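PDB 1Z2Z: probable tRNA pseudouridine synthase D from Methanosarcina mazei, which probably isomerises uridine 13 of transfer RNAs to pseudouridine, as a member of the TruD family of pseudouridine synthases. Local coordinates for residues Q76-R88 with K123-F135. Numbering follows the deposited sequence.
Sequences QKRISVAGTKDKR and KSVELGDLWGNDF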
# COMPACT_ATOMS: atom_id res chain seq x y z
N GLN A 76 6.54 13.66 -22.40
CA GLN A 76 6.83 12.78 -21.27
C GLN A 76 6.18 11.40 -21.42
O GLN A 76 6.72 10.40 -20.93
CB GLN A 76 6.40 13.45 -19.96
CG GLN A 76 7.57 13.53 -18.99
CD GLN A 76 7.31 14.44 -17.82
OE1 GLN A 76 6.96 15.60 -18.00
NE2 GLN A 76 7.53 13.93 -16.61
N LYS A 77 5.05 11.35 -22.11
CA LYS A 77 4.32 10.11 -22.37
C LYS A 77 5.17 9.08 -23.10
O LYS A 77 5.04 7.88 -22.87
CB LYS A 77 3.06 10.38 -23.20
CG LYS A 77 2.27 9.12 -23.57
CD LYS A 77 1.59 8.53 -22.34
CE LYS A 77 1.10 7.10 -22.57
NZ LYS A 77 0.39 6.95 -23.87
N ARG A 78 6.03 9.54 -24.01
CA ARG A 78 6.86 8.62 -24.80
C ARG A 78 7.81 7.82 -23.94
O ARG A 78 8.46 6.91 -24.43
CB ARG A 78 7.67 9.38 -25.83
CG ARG A 78 7.03 10.65 -26.32
CD ARG A 78 5.60 10.42 -26.79
NE ARG A 78 5.48 9.28 -27.68
CZ ARG A 78 4.56 9.20 -28.62
NH1 ARG A 78 4.50 8.12 -29.41
NH2 ARG A 78 3.72 10.21 -28.80
N ILE A 79 7.92 8.18 -22.67
CA ILE A 79 8.79 7.41 -21.79
C ILE A 79 7.93 6.88 -20.63
O ILE A 79 7.43 7.66 -19.82
CB ILE A 79 10.03 8.27 -21.29
CG1 ILE A 79 10.48 7.79 -19.91
CG2 ILE A 79 9.73 9.76 -21.30
CD1 ILE A 79 11.59 6.81 -19.97
N SER A 80 7.72 5.56 -20.59
CA SER A 80 6.91 4.99 -19.51
C SER A 80 7.54 3.87 -18.71
O SER A 80 8.43 3.15 -19.17
CB SER A 80 5.50 4.55 -19.99
OG SER A 80 5.49 3.45 -20.89
N VAL A 81 7.07 3.77 -17.48
CA VAL A 81 7.56 2.79 -16.55
C VAL A 81 6.48 1.75 -16.24
O VAL A 81 5.28 1.98 -16.47
CB VAL A 81 8.02 3.51 -15.27
CG1 VAL A 81 9.17 4.43 -15.60
CG2 VAL A 81 6.87 4.35 -14.70
N ALA A 82 6.92 0.59 -15.74
CA ALA A 82 6.01 -0.48 -15.37
C ALA A 82 5.49 -0.19 -13.97
O ALA A 82 4.35 -0.53 -13.63
CB ALA A 82 6.76 -1.80 -15.39
N GLY A 83 6.33 0.45 -13.16
CA GLY A 83 5.98 0.81 -11.79
C GLY A 83 6.95 1.83 -11.20
O GLY A 83 8.15 1.70 -11.37
N THR A 84 6.45 2.82 -10.49
CA THR A 84 7.34 3.82 -9.94
C THR A 84 8.17 3.42 -8.70
O THR A 84 7.63 3.23 -7.62
CB THR A 84 6.59 5.11 -9.63
OG1 THR A 84 6.06 5.64 -10.85
CG2 THR A 84 7.52 6.14 -9.02
N LYS A 85 9.49 3.34 -8.87
CA LYS A 85 10.36 2.96 -7.77
C LYS A 85 10.70 4.17 -6.90
O LYS A 85 10.65 5.32 -7.36
CB LYS A 85 11.65 2.33 -8.30
CG LYS A 85 11.45 1.45 -9.51
CD LYS A 85 10.60 0.22 -9.22
CE LYS A 85 10.18 -0.46 -10.52
NZ LYS A 85 9.62 -1.85 -10.33
N ASP A 86 11.03 3.90 -5.64
CA ASP A 86 11.38 4.93 -4.65
C ASP A 86 12.55 5.80 -5.08
O ASP A 86 13.57 5.31 -5.59
CB ASP A 86 11.74 4.28 -3.31
CG ASP A 86 10.53 3.74 -2.56
OD1 ASP A 86 10.72 2.76 -1.79
OD2 ASP A 86 9.42 4.29 -2.71
N LYS A 87 12.39 7.10 -4.85
CA LYS A 87 13.40 8.10 -5.15
C LYS A 87 14.62 7.83 -4.25
O LYS A 87 15.69 7.43 -4.74
CB LYS A 87 12.79 9.50 -4.91
CG LYS A 87 13.62 10.56 -4.18
CD LYS A 87 14.86 11.00 -4.96
CE LYS A 87 15.44 12.29 -4.39
NZ LYS A 87 14.58 13.42 -4.77
N ARG A 88 14.47 7.99 -2.93
CA ARG A 88 15.59 7.74 -2.03
C ARG A 88 15.99 6.28 -1.99
O ARG A 88 15.74 5.59 -1.00
CB ARG A 88 15.26 8.19 -0.59
CG ARG A 88 16.50 8.16 0.33
CD ARG A 88 16.34 9.01 1.59
NE ARG A 88 17.54 8.98 2.44
CZ ARG A 88 18.72 9.51 2.12
NH1 ARG A 88 18.88 10.15 0.97
NH2 ARG A 88 19.75 9.41 2.96
N LYS A 123 5.38 -2.75 -28.65
CA LYS A 123 4.57 -2.35 -27.50
C LYS A 123 5.34 -1.58 -26.45
O LYS A 123 6.48 -1.92 -26.11
CB LYS A 123 3.90 -3.59 -26.87
CG LYS A 123 4.87 -4.58 -26.21
CD LYS A 123 4.37 -6.04 -26.27
CE LYS A 123 3.17 -6.32 -25.35
NZ LYS A 123 3.50 -6.32 -23.88
N SER A 124 4.72 -0.53 -25.95
CA SER A 124 5.31 0.30 -24.93
C SER A 124 5.19 -0.44 -23.63
O SER A 124 4.45 -1.43 -23.54
CB SER A 124 4.52 1.58 -24.80
OG SER A 124 3.21 1.25 -24.38
N VAL A 125 5.89 0.05 -22.61
CA VAL A 125 5.89 -0.55 -21.29
C VAL A 125 4.81 0.10 -20.42
O VAL A 125 4.97 1.22 -19.94
CB VAL A 125 7.28 -0.39 -20.65
CG1 VAL A 125 7.26 -0.88 -19.23
CG2 VAL A 125 8.30 -1.19 -21.44
N GLU A 126 3.69 -0.59 -20.22
CA GLU A 126 2.60 -0.02 -19.43
C GLU A 126 2.63 -0.36 -17.93
O GLU A 126 3.24 -1.34 -17.52
CB GLU A 126 1.27 -0.45 -20.05
CG GLU A 126 1.06 -0.01 -21.50
CD GLU A 126 0.93 1.49 -21.66
OE1 GLU A 126 0.17 2.12 -20.89
OE2 GLU A 126 1.57 2.06 -22.56
N LEU A 127 1.99 0.47 -17.12
CA LEU A 127 1.94 0.19 -15.70
C LEU A 127 1.44 -1.21 -15.52
O LEU A 127 0.36 -1.55 -16.01
CB LEU A 127 0.96 1.12 -15.02
CG LEU A 127 1.46 2.55 -14.95
CD1 LEU A 127 0.35 3.39 -14.41
CD2 LEU A 127 2.71 2.63 -14.05
N GLY A 128 2.19 -2.05 -14.83
CA GLY A 128 1.73 -3.40 -14.64
C GLY A 128 2.59 -4.41 -15.35
O GLY A 128 2.57 -5.58 -14.99
N ASP A 129 3.36 -4.00 -16.35
CA ASP A 129 4.18 -4.96 -17.06
C ASP A 129 5.36 -5.51 -16.27
O ASP A 129 6.46 -5.57 -16.80
CB ASP A 129 4.73 -4.39 -18.37
CG ASP A 129 3.65 -4.07 -19.38
OD1 ASP A 129 2.47 -3.92 -18.97
OD2 ASP A 129 4.00 -3.94 -20.57
N LEU A 130 5.18 -5.89 -15.02
CA LEU A 130 6.29 -6.47 -14.27
C LEU A 130 5.71 -7.51 -13.33
O LEU A 130 4.54 -7.42 -12.94
CB LEU A 130 7.05 -5.41 -13.45
CG LEU A 130 6.47 -5.08 -12.07
CD1 LEU A 130 7.46 -4.26 -11.27
CD2 LEU A 130 5.15 -4.36 -12.23
N TRP A 131 6.50 -8.51 -12.98
CA TRP A 131 6.02 -9.53 -12.08
C TRP A 131 6.11 -8.96 -10.68
O TRP A 131 5.11 -8.51 -10.12
CB TRP A 131 6.85 -10.80 -12.18
CG TRP A 131 6.44 -11.82 -11.16
CD1 TRP A 131 6.87 -11.91 -9.87
CD2 TRP A 131 5.42 -12.82 -11.31
NE1 TRP A 131 6.19 -12.89 -9.20
CE2 TRP A 131 5.29 -13.47 -10.07
CE3 TRP A 131 4.61 -13.23 -12.38
CZ2 TRP A 131 4.37 -14.50 -9.85
CZ3 TRP A 131 3.69 -14.26 -12.17
CH2 TRP A 131 3.59 -14.89 -10.91
N GLY A 132 7.31 -8.97 -10.12
CA GLY A 132 7.50 -8.44 -8.79
C GLY A 132 8.68 -7.50 -8.65
O GLY A 132 9.16 -6.92 -9.63
N ASN A 133 9.16 -7.37 -7.42
CA ASN A 133 10.28 -6.50 -7.09
C ASN A 133 11.18 -7.13 -6.01
O ASN A 133 10.73 -7.44 -4.91
CB ASN A 133 9.76 -5.14 -6.57
CG ASN A 133 9.39 -4.16 -7.70
OD1 ASN A 133 8.48 -3.35 -7.54
ND2 ASN A 133 10.11 -4.22 -8.81
N ASP A 134 12.45 -7.35 -6.34
CA ASP A 134 13.42 -7.90 -5.40
C ASP A 134 13.85 -6.76 -4.49
O ASP A 134 14.12 -5.66 -4.97
CB ASP A 134 14.65 -8.41 -6.12
CG ASP A 134 14.50 -9.83 -6.55
OD1 ASP A 134 15.29 -10.30 -7.40
OD2 ASP A 134 13.57 -10.48 -6.02
N PHE A 135 13.90 -7.03 -3.20
CA PHE A 135 14.30 -6.02 -2.23
C PHE A 135 15.57 -6.43 -1.51
O PHE A 135 15.89 -7.61 -1.40
CB PHE A 135 13.20 -5.76 -1.20
CG PHE A 135 12.01 -5.04 -1.76
CD1 PHE A 135 10.89 -5.75 -2.20
CD2 PHE A 135 11.99 -3.66 -1.82
CE1 PHE A 135 9.76 -5.10 -2.70
CE2 PHE A 135 10.88 -2.98 -2.32
CZ PHE A 135 9.75 -3.71 -2.76
O HOH W 1 6.83 -1.32 -8.72
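Ala82 sits against the 126–129 turn, where its carbonyl O accepts the N-H of Gly128, with Gly128 N 2.9 Å from Ala82 O. Gly128 is the third residue of a type II turn; at phi 113° and psi -20° a CB would jam against the carbonyl O of Leu127, hence glycine. The small methyl of Ala82 fits between Val125 CG1, 4.0 Å from Ala82 CB, and Leu130 CB, while Glu37 of strand 33-39 also touches it. Val125 brings CG1 there by setting it anti to its own backbone N (chi1 174°). Leu127 lays CD2 alongside the carbonyl oxygens of Val81 and Ala82. Two residues before Ala82, Ser80 turns OG toward Val125 O, apparently a hydrogen bond, though its modelled length is doubtfully short.

Farther along, Lys85 sends its ammonium past Leu130 CD1 to the amide of Asn133. As modelled, Lys85 NZ lies nearer Asn133 ND2, no hydrogen bond, than OD1, leaving the amide's orientation and its weak OD1 bond uncertain. Glu37 supplies a salt bridge, which would largely offset this buried lysine's charge. Asp86, the predicted nucleophile, follows immediately and is salt-bridged to Arg27. The contact thus joins the loop carrying that nucleophile to the turn leading into strand 130-142, and to the strand's start, in the pseudouridine synthase catalytic domain.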